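Local coordinates for protein nitrilotriacetate monooxygenase component B (Bacillus cereus ATCC 14579, PDB 3BPK) that probably binds FMN and probably acts as the flavin reductase component of a nitrilotriacetate monooxygenase system, using NADH or NADPH, at residues A31-V36 against A45-F50; S61-R66 against C155-G160; S89-V94 against G181-S186. One frame throughout, in Å; residues are numbered along the deposited sequence.

Interaction 1: A31-V36 against A45-F50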
ATOM      1  N   ALA B  31       7.817   3.766  -2.692  1.00 14.31           N
ATOM      2  CA  ALA B  31       8.592   4.506  -1.688  1.00 13.15           C
ATOM      3  C   ALA B  31      10.071   4.399  -2.036  1.00 13.79           C
ATOM      4  O   ALA B  31      10.603   3.286  -2.154  1.00 15.00           O
ATOM      5  CB  ALA B  31       8.352   3.940  -0.281  1.00 15.07           C
ATOM      6  N   PHE B  32      10.762   5.541  -2.158  1.00 13.55           N
ATOM      7  CA  PHE B  32      12.213   5.486  -2.316  1.00 13.53           C
ATOM      8  C   PHE B  32      12.763   5.789  -0.930  1.00 13.21           C
ATOM      9  O   PHE B  32      12.548   6.901  -0.405  1.00 13.74           O
ATOM     10  CB  PHE B  32      12.709   6.495  -3.334  1.00 14.05           C
ATOM     11  CG  PHE B  32      14.173   6.478  -3.478  1.00 16.06           C
ATOM     12  CD1 PHE B  32      14.813   5.327  -3.936  1.00 16.76           C
ATOM     13  CD2 PHE B  32      14.941   7.624  -3.168  1.00 19.04           C
ATOM     14  CE1 PHE B  32      16.201   5.290  -4.051  1.00 18.27           C
ATOM     15  CE2 PHE B  32      16.318   7.586  -3.282  1.00 19.66           C
ATOM     16  CZ  PHE B  32      16.951   6.432  -3.740  1.00 19.72           C
ATOM     17  N   VAL B  33      13.404   4.791  -0.323  1.00 12.60           N
ATOM     18  CA  VAL B  33      13.717   4.873   1.121  1.00 13.22           C
ATOM     19  C   VAL B  33      15.218   4.939   1.351  1.00 14.13           C
ATOM     20  O   VAL B  33      15.961   4.061   0.862  1.00 13.94           O
ATOM     21  CB  VAL B  33      13.189   3.625   1.866  1.00 12.93           C
ATOM     22  CG1 VAL B  33      13.521   3.697   3.379  1.00 14.64           C
ATOM     23  CG2 VAL B  33      11.659   3.508   1.713  1.00 13.43           C
ATOM     24  N   THR B  34      15.658   5.966   2.100  1.00 14.05           N
ATOM     25  CA  THR B  34      17.080   6.063   2.486  1.00 13.42           C
ATOM     26  C   THR B  34      17.225   5.723   3.963  1.00 13.52           C
ATOM     27  O   THR B  34      16.323   5.965   4.791  1.00 15.20           O
ATOM     28  CB  THR B  34      17.717   7.450   2.210  1.00 13.56           C
ATOM     29  OG1 THR B  34      16.946   8.485   2.837  1.00 14.60           O
ATOM     30  CG2 THR B  34      17.791   7.686   0.718  1.00 14.71           C
ATOM     31  N   SER B  35      18.384   5.156   4.284  1.00 14.79           N
ATOM     32  CA  SER B  35      18.666   4.671   5.623  1.00 13.76           C
ATOM     33  C   SER B  35      20.191   4.636   5.729  1.00 14.90           C
ATOM     34  O   SER B  35      20.896   4.689   4.702  1.00 15.81           O
ATOM     35  CB  SER B  35      18.055   3.256   5.825  1.00 15.30           C
ATOM     36  OG  SER B  35      18.643   2.293   4.945  1.00 14.88           O
ATOM     37  N   VAL B  36      20.703   4.557   6.957  1.00 14.87           N
ATOM     38  CA  VAL B  36      22.168   4.655   7.163  1.00 15.10           C
ATOM     39  C   VAL B  36      22.668   3.440   7.934  1.00 16.84           C
ATOM     40  O   VAL B  36      22.014   3.014   8.898  1.00 17.64           O
ATOM     41  CB  VAL B  36      22.530   5.978   7.905  1.00 15.42           C
ATOM     42  CG1 VAL B  36      24.041   6.031   8.195  1.00 16.00           C
ATOM     43  CG2 VAL B  36      22.143   7.194   7.023  1.00 17.82           C
ATOM     44  N   ALA B  45      16.830   2.486  -1.638  1.00 14.95           N
ATOM     45  CA  ALA B  45      16.174   1.471  -2.491  1.00 15.65           C
ATOM     46  C   ALA B  45      14.695   1.755  -2.613  1.00 14.99           C
ATOM     47  O   ALA B  45      14.123   2.384  -1.735  1.00 14.43           O
ATOM     48  CB  ALA B  45      16.389   0.093  -1.922  1.00 16.09           C
ATOM     49  N   PRO B  46      14.082   1.335  -3.739  1.00 15.09           N
ATOM     50  CA  PRO B  46      12.662   1.497  -3.940  1.00 14.48           C
ATOM     51  C   PRO B  46      11.878   0.289  -3.424  1.00 13.57           C
ATOM     52  O   PRO B  46      12.326  -0.864  -3.576  1.00 15.34           O
ATOM     53  CB  PRO B  46      12.537   1.562  -5.481  1.00 15.44           C
ATOM     54  CG  PRO B  46      13.677   0.706  -5.958  1.00 16.82           C
ATOM     55  CD  PRO B  46      14.764   0.803  -4.942  1.00 16.06           C
ATOM     56  N   TYR B  47      10.687   0.576  -2.888  1.00 12.88           N
ATOM     57  CA  TYR B  47       9.772  -0.444  -2.346  1.00 13.62           C
ATOM     58  C   TYR B  47       8.351  -0.112  -2.766  1.00 14.12           C
ATOM     59  O   TYR B  47       7.845   0.954  -2.375  1.00 15.19           O
ATOM     60  CB  TYR B  47       9.833  -0.461  -0.800  1.00 15.14           C
ATOM     61  CG  TYR B  47      11.213  -0.836  -0.325  1.00 15.63           C
ATOM     62  CD1 TYR B  47      11.611  -2.184  -0.300  1.00 16.22           C
ATOM     63  CD2 TYR B  47      12.178   0.139  -0.012  1.00 18.14           C
ATOM     64  CE1 TYR B  47      12.894  -2.560   0.087  1.00 16.33           C
ATOM     65  CE2 TYR B  47      13.474  -0.234   0.370  1.00 18.81           C
ATOM     66  CZ  TYR B  47      13.828  -1.572   0.419  1.00 16.75           C
ATOM     67  OH  TYR B  47      15.119  -1.931   0.758  1.00 18.87           O
ATOM     68  N   SER B  48       7.692  -0.996  -3.538  1.00 13.66           N
ATOM     69  CA  SER B  48       6.330  -0.711  -3.940  1.00 14.01           C
ATOM     70  C   SER B  48       5.269  -1.235  -2.963  1.00 13.42           C
ATOM     71  O   SER B  48       4.071  -0.986  -3.174  1.00 14.37           O
ATOM     72  CB  SER B  48       6.052  -1.232  -5.354  1.00 15.21           C
ATOM     73  OG  SER B  48       5.876  -2.658  -5.330  1.00 14.92           O
ATOM     74  N   TYR B  49       5.701  -1.951  -1.905  1.00 12.59           N
ATOM     75  CA  TYR B  49       4.720  -2.437  -0.913  1.00 12.77           C
ATOM     76  C   TYR B  49       4.600  -1.350   0.148  1.00 12.25           C
ATOM     77  O   TYR B  49       5.052  -1.484   1.284  1.00 13.18           O
ATOM     78  CB  TYR B  49       5.092  -3.787  -0.290  1.00 12.42           C
ATOM     79  CG  TYR B  49       5.217  -4.951  -1.230  1.00 13.92           C
ATOM     80  CD1 TYR B  49       5.022  -4.844  -2.621  1.00 13.15           C
ATOM     81  CD2 TYR B  49       5.604  -6.183  -0.715  1.00 16.24           C
ATOM     82  CE1 TYR B  49       5.213  -5.950  -3.452  1.00 13.59           C
ATOM     83  CE2 TYR B  49       5.766  -7.288  -1.537  1.00 17.65           C
ATOM     84  CZ  TYR B  49       5.560  -7.170  -2.882  1.00 14.99           C
ATOM     85  OH  TYR B  49       5.718  -8.272  -3.724  1.00 18.06           O
ATOM     86  N   PHE B  50       3.973  -0.250  -0.270  1.00 12.88           N
ATOM     87  CA  PHE B  50       4.012   1.037   0.436  1.00 13.05           C
ATOM     88  C   PHE B  50       2.588   1.610   0.510  1.00 12.74           C
ATOM     89  O   PHE B  50       1.845   1.629  -0.483  1.00 13.12           O
ATOM     90  CB  PHE B  50       4.837   1.973  -0.463  1.00 13.57           C
ATOM     91  CG  PHE B  50       4.860   3.437  -0.067  1.00 12.41           C
ATOM     92  CD1 PHE B  50       5.008   3.849   1.265  1.00 13.03           C
ATOM     93  CD2 PHE B  50       4.845   4.395  -1.083  1.00 13.02           C
ATOM     94  CE1 PHE B  50       5.110   5.229   1.566  1.00 12.30           C
ATOM     95  CE2 PHE B  50       4.959   5.749  -0.790  1.00 12.78           C
ATOM     96  CZ  PHE B  50       5.099   6.159   0.519  1.00 14.21           C
TER
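Ala31 O is the best-held polar atom, with two grips on it. The Tyr47 N-H is the main one: its nitrogen lies 2.8 Å from Ala31 O and in the plane of that carbonyl. The second is a CA-H...O contact, with Pro46 CA 3.3 Å from Ala31 O. Ala31 N in turn donates to Tyr47 O, approaching from above the carbonyl plane, so this pair is bonded both ways. Val33 and Ala45 form the next such pair. The Val33 N-H points almost straight at Ala45 O, 176° at the hydrogen. Val33 N is 2.9 Å from Ala45 O, and Ala45 N donates back to Val33 O. Phe32 and Pro46 make the non-hydrogen-bonded pair between them.

Where strand 42-54 is interrupted after Tyr47, an inverse gamma turn is centred on Tyr49. Beyond it the Phe50 ring lies with one face on Ala31. The methyl CB of Ala31 sits over the ring centre, 3.5 Å from the Phe50 centroid, in a CH-pi contact. Val33 and Tyr47 cross at about a right angle, and Val33 CG2 meets Tyr47 CD2 at 3.8 Å. The Tyr47 hydroxyl is hydrogen-bonded to Thr74. On the other face of the sheet, Phe32 CG is anti to its backbone N (chi1 178°), which turns the ring toward the Ala45-Pro46 backbone. Pro46 N lies at the edge of this ring, 4.1 Å from Phe32 CD1. Helix 94-100 packs on both Phe32 and Pro46. Strands 28-36 and 42-54 follow each other in the chain and pair antiparallel, a beta hairpin within the closed antiparallel barrel of the flavin reductase-like domain.

Interaction 2: S61-R66 against C155-G160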
ATOM      1  N   SER B  61       3.487   2.769   5.943  1.00 13.02           N
ATOM      2  CA  SER B  61       4.058   1.404   6.008  1.00 12.09           C
ATOM      3  C   SER B  61       4.877   1.086   4.779  1.00 12.60           C
ATOM      4  O   SER B  61       4.526   1.495   3.661  1.00 12.62           O
ATOM      5  CB  SER B  61       2.938   0.364   6.128  1.00 13.07           C
ATOM      6  OG  SER B  61       2.001   0.493   5.062  1.00 14.90           O
ATOM      7  N   VAL B  62       5.950   0.315   4.985  1.00 12.10           N
ATOM      8  CA  VAL B  62       6.733  -0.189   3.849  1.00 12.54           C
ATOM      9  C   VAL B  62       7.098  -1.626   4.214  1.00 13.07           C
ATOM     10  O   VAL B  62       7.686  -1.864   5.273  1.00 13.00           O
ATOM     11  CB  VAL B  62       8.038   0.606   3.665  1.00 13.48           C
ATOM     12  CG1 VAL B  62       8.840   0.053   2.492  1.00 16.13           C
ATOM     13  CG2 VAL B  62       7.750   2.076   3.424  1.00 14.74           C
ATOM     14  N   SER B  63       6.706  -2.578   3.369  1.00 12.57           N
ATOM     15  CA  SER B  63       7.069  -3.973   3.640  1.00 13.35           C
ATOM     16  C   SER B  63       8.363  -4.317   2.914  1.00 14.62           C
ATOM     17  O   SER B  63       8.424  -4.226   1.677  1.00 17.22           O
ATOM     18  CB  SER B  63       5.929  -4.912   3.256  1.00 14.38           C
ATOM     19  OG  SER B  63       6.259  -6.227   3.639  1.00 17.16           O
ATOM     20  N   VAL B  64       9.396  -4.650   3.682  1.00 15.47           N
ATOM     21  CA  VAL B  64      10.735  -4.904   3.124  1.00 14.67           C
ATOM     22  C   VAL B  64      11.007  -6.418   3.223  1.00 16.05           C
ATOM     23  O   VAL B  64      10.966  -6.990   4.317  1.00 15.71           O
ATOM     24  CB  VAL B  64      11.819  -4.123   3.911  1.00 13.93           C
ATOM     25  CG1 VAL B  64      13.234  -4.408   3.334  1.00 15.82           C
ATOM     26  CG2 VAL B  64      11.515  -2.621   3.830  1.00 15.17           C
ATOM     27  N   GLN B  65      11.250  -7.056   2.088  1.00 17.93           N
ATOM     28  CA  GLN B  65      11.401  -8.531   2.105  1.00 18.80           C
ATOM     29  C   GLN B  65      12.727  -8.907   2.745  1.00 20.46           C
ATOM     30  O   GLN B  65      13.710  -8.158   2.638  1.00 19.90           O
ATOM     31  CB  GLN B  65      11.313  -9.101   0.681  1.00 18.95           C
ATOM     32  CG  GLN B  65       9.979  -8.762  -0.027  1.00 19.59           C
ATOM     33  CD  GLN B  65       8.732  -9.099   0.837  1.00 21.81           C
ATOM     34  OE1 GLN B  65       8.517 -10.271   1.242  1.00 24.25           O
ATOM     35  NE2 GLN B  65       7.906  -8.083   1.113  1.00 19.47           N
ATOM     36  N   ARG B  66      12.771 -10.090   3.366  1.00 21.87           N
ATOM     37  CA  ARG B  66      14.020 -10.644   3.906  1.00 24.14           C
ATOM     38  C   ARG B  66      14.679 -11.484   2.823  1.00 26.66           C
ATOM     39  O   ARG B  66      14.062 -11.764   1.787  1.00 26.35           O
ATOM     40  CB  ARG B  66      13.743 -11.478   5.151  1.00 24.25           C
ATOM     41  CG  ARG B  66      13.271 -10.657   6.341  1.00 21.21           C
ATOM     42  CD  ARG B  66      13.643 -11.342   7.604  1.00 21.97           C
ATOM     43  NE  ARG B  66      13.154 -10.643   8.769  1.00 21.08           N
ATOM     44  CZ  ARG B  66      13.353 -11.021  10.033  1.00 23.18           C
ATOM     45  NH1 ARG B  66      14.068 -12.123  10.316  1.00 24.38           N
ATOM     46  NH2 ARG B  66      12.833 -10.305  11.015  1.00 23.85           N
ATOM     47  N   CYS B 155       9.381 -11.210   5.595  1.00 18.68           N
ATOM     48  CA  CYS B 155       9.508  -9.742   5.445  1.00 17.30           C
ATOM     49  C   CYS B 155       9.422  -9.051   6.779  1.00 17.40           C
ATOM     50  O   CYS B 155       9.123  -9.677   7.789  1.00 17.13           O
ATOM     51  CB  CYS B 155       8.386  -9.205   4.539  1.00 17.82           C
ATOM     52  SG  CYS B 155       6.750  -9.250   5.325  1.00 17.89           S
ATOM     53  N   ASP B 156       9.701  -7.741   6.794  1.00 16.80           N
ATOM     54  CA  ASP B 156       9.450  -6.902   7.956  1.00 16.85           C
ATOM     55  C   ASP B 156       8.620  -5.756   7.462  1.00 16.09           C
ATOM     56  O   ASP B 156       9.025  -5.041   6.525  1.00 16.14           O
ATOM     57  CB  ASP B 156      10.759  -6.372   8.546  1.00 18.17           C
ATOM     58  CG  ASP B 156      11.614  -7.508   9.084  1.00 20.39           C
ATOM     59  OD1 ASP B 156      11.328  -7.927  10.223  1.00 23.47           O
ATOM     60  OD2 ASP B 156      12.455  -8.017   8.300  1.00 20.63           O
ATOM     61  N   LEU B 157       7.466  -5.598   8.099  1.00 15.03           N
ATOM     62  CA  LEU B 157       6.590  -4.477   7.758  1.00 15.69           C
ATOM     63  C   LEU B 157       6.995  -3.320   8.662  1.00 15.81           C
ATOM     64  O   LEU B 157       6.830  -3.398   9.891  1.00 15.95           O
ATOM     65  CB  LEU B 157       5.136  -4.883   7.979  1.00 15.81           C
ATOM     66  CG  LEU B 157       4.090  -3.864   7.561  1.00 16.23           C
ATOM     67  CD1 LEU B 157       4.173  -3.512   6.112  1.00 16.82           C
ATOM     68  CD2 LEU B 157       2.689  -4.430   7.876  1.00 18.05           C
ATOM     69  N   LEU B 158       7.551  -2.266   8.057  1.00 13.85           N
ATOM     70  CA  LEU B 158       8.055  -1.113   8.825  1.00 14.31           C
ATOM     71  C   LEU B 158       6.932  -0.114   8.930  1.00 13.50           C
ATOM     72  O   LEU B 158       6.394   0.313   7.908  1.00 14.84           O
ATOM     73  CB  LEU B 158       9.237  -0.461   8.114  1.00 13.93           C
ATOM     74  CG  LEU B 158      10.409  -1.444   7.828  1.00 14.69           C
ATOM     75  CD1 LEU B 158      11.541  -0.641   7.138  1.00 17.06           C
ATOM     76  CD2 LEU B 158      10.926  -2.211   9.086  1.00 17.14           C
ATOM     77  N   ILE B 159       6.599   0.267  10.163  1.00 14.13           N
ATOM     78  CA  ILE B 159       5.614   1.326  10.391  1.00 13.81           C
ATOM     79  C   ILE B 159       6.383   2.589  10.771  1.00 14.41           C
ATOM     80  O   ILE B 159       7.097   2.603  11.786  1.00 15.04           O
ATOM     81  CB  ILE B 159       4.624   0.961  11.541  1.00 14.38           C
ATOM     82  CG1 ILE B 159       3.941  -0.407  11.279  1.00 15.14           C
ATOM     83  CG2 ILE B 159       3.586   2.062  11.712  1.00 15.85           C
ATOM     84  CD1 ILE B 159       3.223  -0.507   9.915  1.00 16.67           C
ATOM     85  N   GLY B 160       6.290   3.627   9.937  1.00 13.97           N
ATOM     86  CA  GLY B 160       7.071   4.845  10.167  1.00 13.24           C
ATOM     87  C   GLY B 160       6.123   5.959  10.556  1.00 14.84           C
ATOM     88  O   GLY B 160       5.004   6.061  10.020  1.00 14.20           O
TER
HETATM   89  O   HOH W   1      13.383  -6.968   6.012  1.00 23.74           O
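Strands 61-65 and 155-160 run antiparallel, their axes 157° apart, and four backbone hydrogen bonds join Val62 to Leu158 and Val64 to Asp156, both ways in each pair. The straightest is Val64 N to Asp156 O, 2.9 Å long.

Arg66, next along from Gln65, reaches across to Asp156. Its chain is extended from CG to NE, which lays the guanidinium side-on against the carboxylate. Arg66 NE meets Asp156 OD2 at 2.8 Å, and Arg66 NH2 meets Asp156 OD1 at 2.9 Å. Each oxygen uses its syn lone pair, and the two planes are only 22° apart. This bidentate salt bridge adds a side-chain link beside the backbone bonds. A water donates to both Asp156 OD2 and Val64 O. Arg71 lies close to Arg66 and makes a long, weak ion pair with Asp156, so the carboxylate probably stays ionised.

These are neighbouring strands of the closed antiparallel beta barrel of the flavin reductase-like domain, flanked by strands 42-54 and 134-146. On the Asp156 face, Val64 CG2 touches Leu158 CD1 at 3.9 Å, the two chains crossing obliquely beneath helix 73-81. On the other face, Leu157 CD1 presses on Ser63 CB at 3.6 Å. The bent chain of Gln65 lays its amide on Cys155 CB, with Gln65 OE1 3.5 Å away. Ser63 OG and Gln65 NE2 both hydrogen-bond to Val53 O of the second subunit.

Interaction 3: S89-V94 against G181-S186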
ATOM      1  N   SER B  89       8.269   8.793  -5.246  1.00 14.34           N
ATOM      2  CA  SER B  89       8.919   8.546  -6.546  1.00 14.78           C
ATOM      3  C   SER B  89       8.136   9.206  -7.653  1.00 15.79           C
ATOM      4  O   SER B  89       6.913   9.069  -7.748  1.00 16.40           O
ATOM      5  CB  SER B  89       9.022   7.028  -6.825  1.00 16.61           C
ATOM      6  OG  SER B  89       9.742   6.372  -5.807  1.00 16.71           O
ATOM      7  N   ASP B  90       8.861   9.892  -8.527  1.00 15.80           N
ATOM      8  CA  ASP B  90       8.202  10.619  -9.603  1.00 17.05           C
ATOM      9  C   ASP B  90       8.995  10.582 -10.911  1.00 17.23           C
ATOM     10  O   ASP B  90      10.160  10.123 -10.938  1.00 17.59           O
ATOM     11  CB  ASP B  90       7.811  12.051  -9.165  1.00 18.26           C
ATOM     12  CG  ASP B  90       8.999  12.978  -9.028  1.00 20.22           C
ATOM     13  OD1 ASP B  90       9.900  12.954  -9.903  1.00 22.91           O
ATOM     14  OD2 ASP B  90       9.013  13.751  -8.044  1.00 22.06           O
ATOM     15  N   GLU B  91       8.355  11.022 -12.002  1.00 17.69           N
ATOM     16  CA  GLU B  91       8.979  10.915 -13.328  1.00 20.07           C
ATOM     17  C   GLU B  91      10.321  11.665 -13.412  1.00 20.26           C
ATOM     18  O   GLU B  91      11.195  11.266 -14.213  1.00 23.34           O
ATOM     19  CB  GLU B  91       8.031  11.435 -14.396  1.00 19.84           C
ATOM     20  CG  GLU B  91       6.780  10.573 -14.580  1.00 19.76           C
ATOM     21  CD  GLU B  91       5.877  11.035 -15.727  1.00 21.48           C
ATOM     22  OE1 GLU B  91       6.409  11.602 -16.729  1.00 25.62           O
ATOM     23  OE2 GLU B  91       4.644  10.858 -15.623  1.00 22.78           O
ATOM     24  N   SER B  92      10.519  12.684 -12.567  1.00 21.25           N
ATOM     25  CA  SER B  92      11.744  13.526 -12.695  1.00 21.47           C
ATOM     26  C   SER B  92      13.008  12.801 -12.252  1.00 21.62           C
ATOM     27  O   SER B  92      14.107  13.215 -12.593  1.00 22.90           O
ATOM     28  CB  SER B  92      11.618  14.840 -11.927  1.00 21.74           C
ATOM     29  OG  SER B  92      11.650  14.660 -10.508  1.00 22.69           O
ATOM     30  N   TYR B  93      12.880  11.731 -11.467  1.00 20.42           N
ATOM     31  CA  TYR B  93      14.092  11.025 -11.014  1.00 19.97           C
ATOM     32  C   TYR B  93      13.938   9.504 -10.974  1.00 19.47           C
ATOM     33  O   TYR B  93      14.787   8.821 -10.418  1.00 19.01           O
ATOM     34  CB  TYR B  93      14.667  11.616  -9.701  1.00 19.25           C
ATOM     35  CG  TYR B  93      13.951  11.286  -8.407  1.00 18.07           C
ATOM     36  CD1 TYR B  93      14.620  10.571  -7.394  1.00 18.20           C
ATOM     37  CD2 TYR B  93      12.639  11.705  -8.174  1.00 16.35           C
ATOM     38  CE1 TYR B  93      14.004  10.262  -6.205  1.00 17.83           C
ATOM     39  CE2 TYR B  93      11.984  11.375  -6.947  1.00 15.01           C
ATOM     40  CZ  TYR B  93      12.697  10.662  -5.984  1.00 18.99           C
ATOM     41  OH  TYR B  93      12.111  10.310  -4.785  1.00 17.97           O
ATOM     42  N   VAL B  94      12.879   8.974 -11.610  1.00 19.68           N
ATOM     43  CA  VAL B  94      12.690   7.527 -11.636  1.00 20.56           C
ATOM     44  C   VAL B  94      13.851   6.787 -12.325  1.00 20.68           C
ATOM     45  O   VAL B  94      14.174   5.660 -11.960  1.00 19.76           O
ATOM     46  CB  VAL B  94      11.304   7.124 -12.233  1.00 21.47           C
ATOM     47  CG1 VAL B  94      11.204   7.572 -13.729  1.00 22.24           C
ATOM     48  CG2 VAL B  94      11.050   5.626 -12.045  1.00 22.60           C
ATOM     49  N   GLY B 181       1.259  17.929 -11.352  1.00 23.18           N
ATOM     50  CA  GLY B 181       2.584  18.527 -11.238  1.00 23.26           C
ATOM     51  C   GLY B 181       3.597  17.565 -10.630  1.00 22.18           C
ATOM     52  O   GLY B 181       4.768  17.564 -10.993  1.00 23.34           O
ATOM     53  N   LEU B 182       3.130  16.714  -9.711  1.00 19.65           N
ATOM     54  CA  LEU B 182       3.985  15.711  -9.072  1.00 19.05           C
ATOM     55  C   LEU B 182       4.469  14.637 -10.049  1.00 19.29           C
ATOM     56  O   LEU B 182       5.638  14.245 -10.006  1.00 19.77           O
ATOM     57  CB  LEU B 182       3.222  15.061  -7.926  1.00 18.67           C
ATOM     58  CG  LEU B 182       3.964  13.954  -7.146  1.00 17.87           C
ATOM     59  CD1 LEU B 182       5.309  14.430  -6.489  1.00 19.47           C
ATOM     60  CD2 LEU B 182       3.025  13.327  -6.096  1.00 17.49           C
ATOM     61  N   LYS B 183       3.566  14.143 -10.905  1.00 18.13           N
ATOM     62  CA  LYS B 183       3.890  13.056 -11.846  1.00 19.12           C
ATOM     63  C   LYS B 183       4.439  11.825 -11.107  1.00 17.80           C
ATOM     64  O   LYS B 183       5.532  11.305 -11.383  1.00 18.02           O
ATOM     65  CB  LYS B 183       4.839  13.511 -12.951  1.00 20.04           C
ATOM     66  CG  LYS B 183       4.223  14.614 -13.794  1.00 23.93           C
ATOM     67  CD  LYS B 183       5.099  14.994 -14.951  1.00 31.74           C
ATOM     68  CE  LYS B 183       4.261  15.597 -16.088  1.00 37.17           C
ATOM     69  NZ  LYS B 183       3.329  16.700 -15.643  1.00 39.99           N
ATOM     70  N   PRO B 184       3.649  11.326 -10.159  1.00 17.26           N
ATOM     71  CA  PRO B 184       4.124  10.170  -9.393  1.00 17.86           C
ATOM     72  C   PRO B 184       4.250   8.953 -10.302  1.00 18.26           C
ATOM     73  O   PRO B 184       3.523   8.848 -11.307  1.00 18.65           O
ATOM     74  CB  PRO B 184       3.004   9.966  -8.375  1.00 17.52           C
ATOM     75  CG  PRO B 184       1.728  10.457  -9.123  1.00 18.02           C
ATOM     76  CD  PRO B 184       2.270  11.717  -9.815  1.00 17.58           C
ATOM     77  N   ILE B 185       5.179   8.056  -9.973  1.00 17.86           N
ATOM     78  CA  ILE B 185       5.253   6.784 -10.706  1.00 19.27           C
ATOM     79  C   ILE B 185       4.771   5.617  -9.839  1.00 19.19           C
ATOM     80  O   ILE B 185       4.861   5.660  -8.588  1.00 18.69           O
ATOM     81  CB  ILE B 185       6.653   6.518 -11.316  1.00 22.04           C
ATOM     82  CG1 ILE B 185       7.705   6.394 -10.242  1.00 22.73           C
ATOM     83  CG2 ILE B 185       7.044   7.579 -12.379  1.00 22.51           C
ATOM     84  CD1 ILE B 185       7.963   4.969  -9.874  1.00 25.42           C
ATOM     85  N   SER B 186       4.232   4.587 -10.497  1.00 17.71           N
ATOM     86  CA  SER B 186       3.749   3.426  -9.776  0.60 17.89           C
ATOM     87  C   SER B 186       4.288   2.157 -10.398  1.00 18.43           C
ATOM     88  O   SER B 186       4.743   2.165 -11.532  1.00 19.51           O
ATOM     89  CB  SER B 186       2.224   3.415  -9.744  0.60 17.78           C
ATOM     90  OG  SER B 186       1.681   3.524 -11.055  0.60 18.92           O
TER
HETATM   91  O   HOH W   2       7.598  16.085  -9.104  1.00 48.45           O
HETATM   92  O   HOH W   3       3.008  10.307 -13.541  1.00 22.00           O
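Ile185 points toward 89-94 and spreads its branches over three residues. Its CG1 takes the crowded position between backbone N and carbonyl carbon (chi1 63°), and chi2 is 96°, away from the staggered values. This sets Ile185 CD1 against both Ser89 CB and Val94 CG2, 3.8 Å from the latter, with the Ile185 and Val94 chains crossing obliquely. Ile185 CG2 goes the other way and meets Glu91 CG at 3.7 Å.

Glu91 lies extended across the aliphatic part of Lys183, its OE2 3.8 Å from Lys183 CB. The charged ends do not meet, and Lys183 NZ bonds Glu180 O instead. A water donates to both Glu91 OE2 and Pro184 O.

Asp90 sets its CB against Leu182 O. Its OD1 accepts from Ser92 N on the anti lone pair, an Asx turn, and from Ser92 OG on the syn one. Two backbone bonds flank the Asp90-Pro184 bridge: Ile185 N to Ser89 O (3.0 Å) and Glu91 N to Lys183 O (2.9 Å).

The contact thus ties the loop between strand 83-88 and helix 94-100 to the chain leaving helix 179-182. Ile185 also touches Val30 of strand 28-36 and Phe200 of the second subunit.

Interactions 1 and 2 belong to one continuous sheet, their centres about 9 Å apart. Strands 42-54 and 59-65 are neighbours there, probably joined by a hydrogen bond from Ser63 N to Tyr49 O (2.9 Å). Interaction 3 lies off the other side of interaction 1, about 14 Å between centres. They meet where Phe32 CB comes within 3.9 Å of Ser89 OG. Interactions 2 and 3 do not touch: their centres are about 22 Å apart and their nearest atoms about 10 Å. Interaction 1 therefore bridges the other two. All three also reach the second subunit, so each borders the dimer interface. FMN probably binds near that interface, as in related flavin reductases.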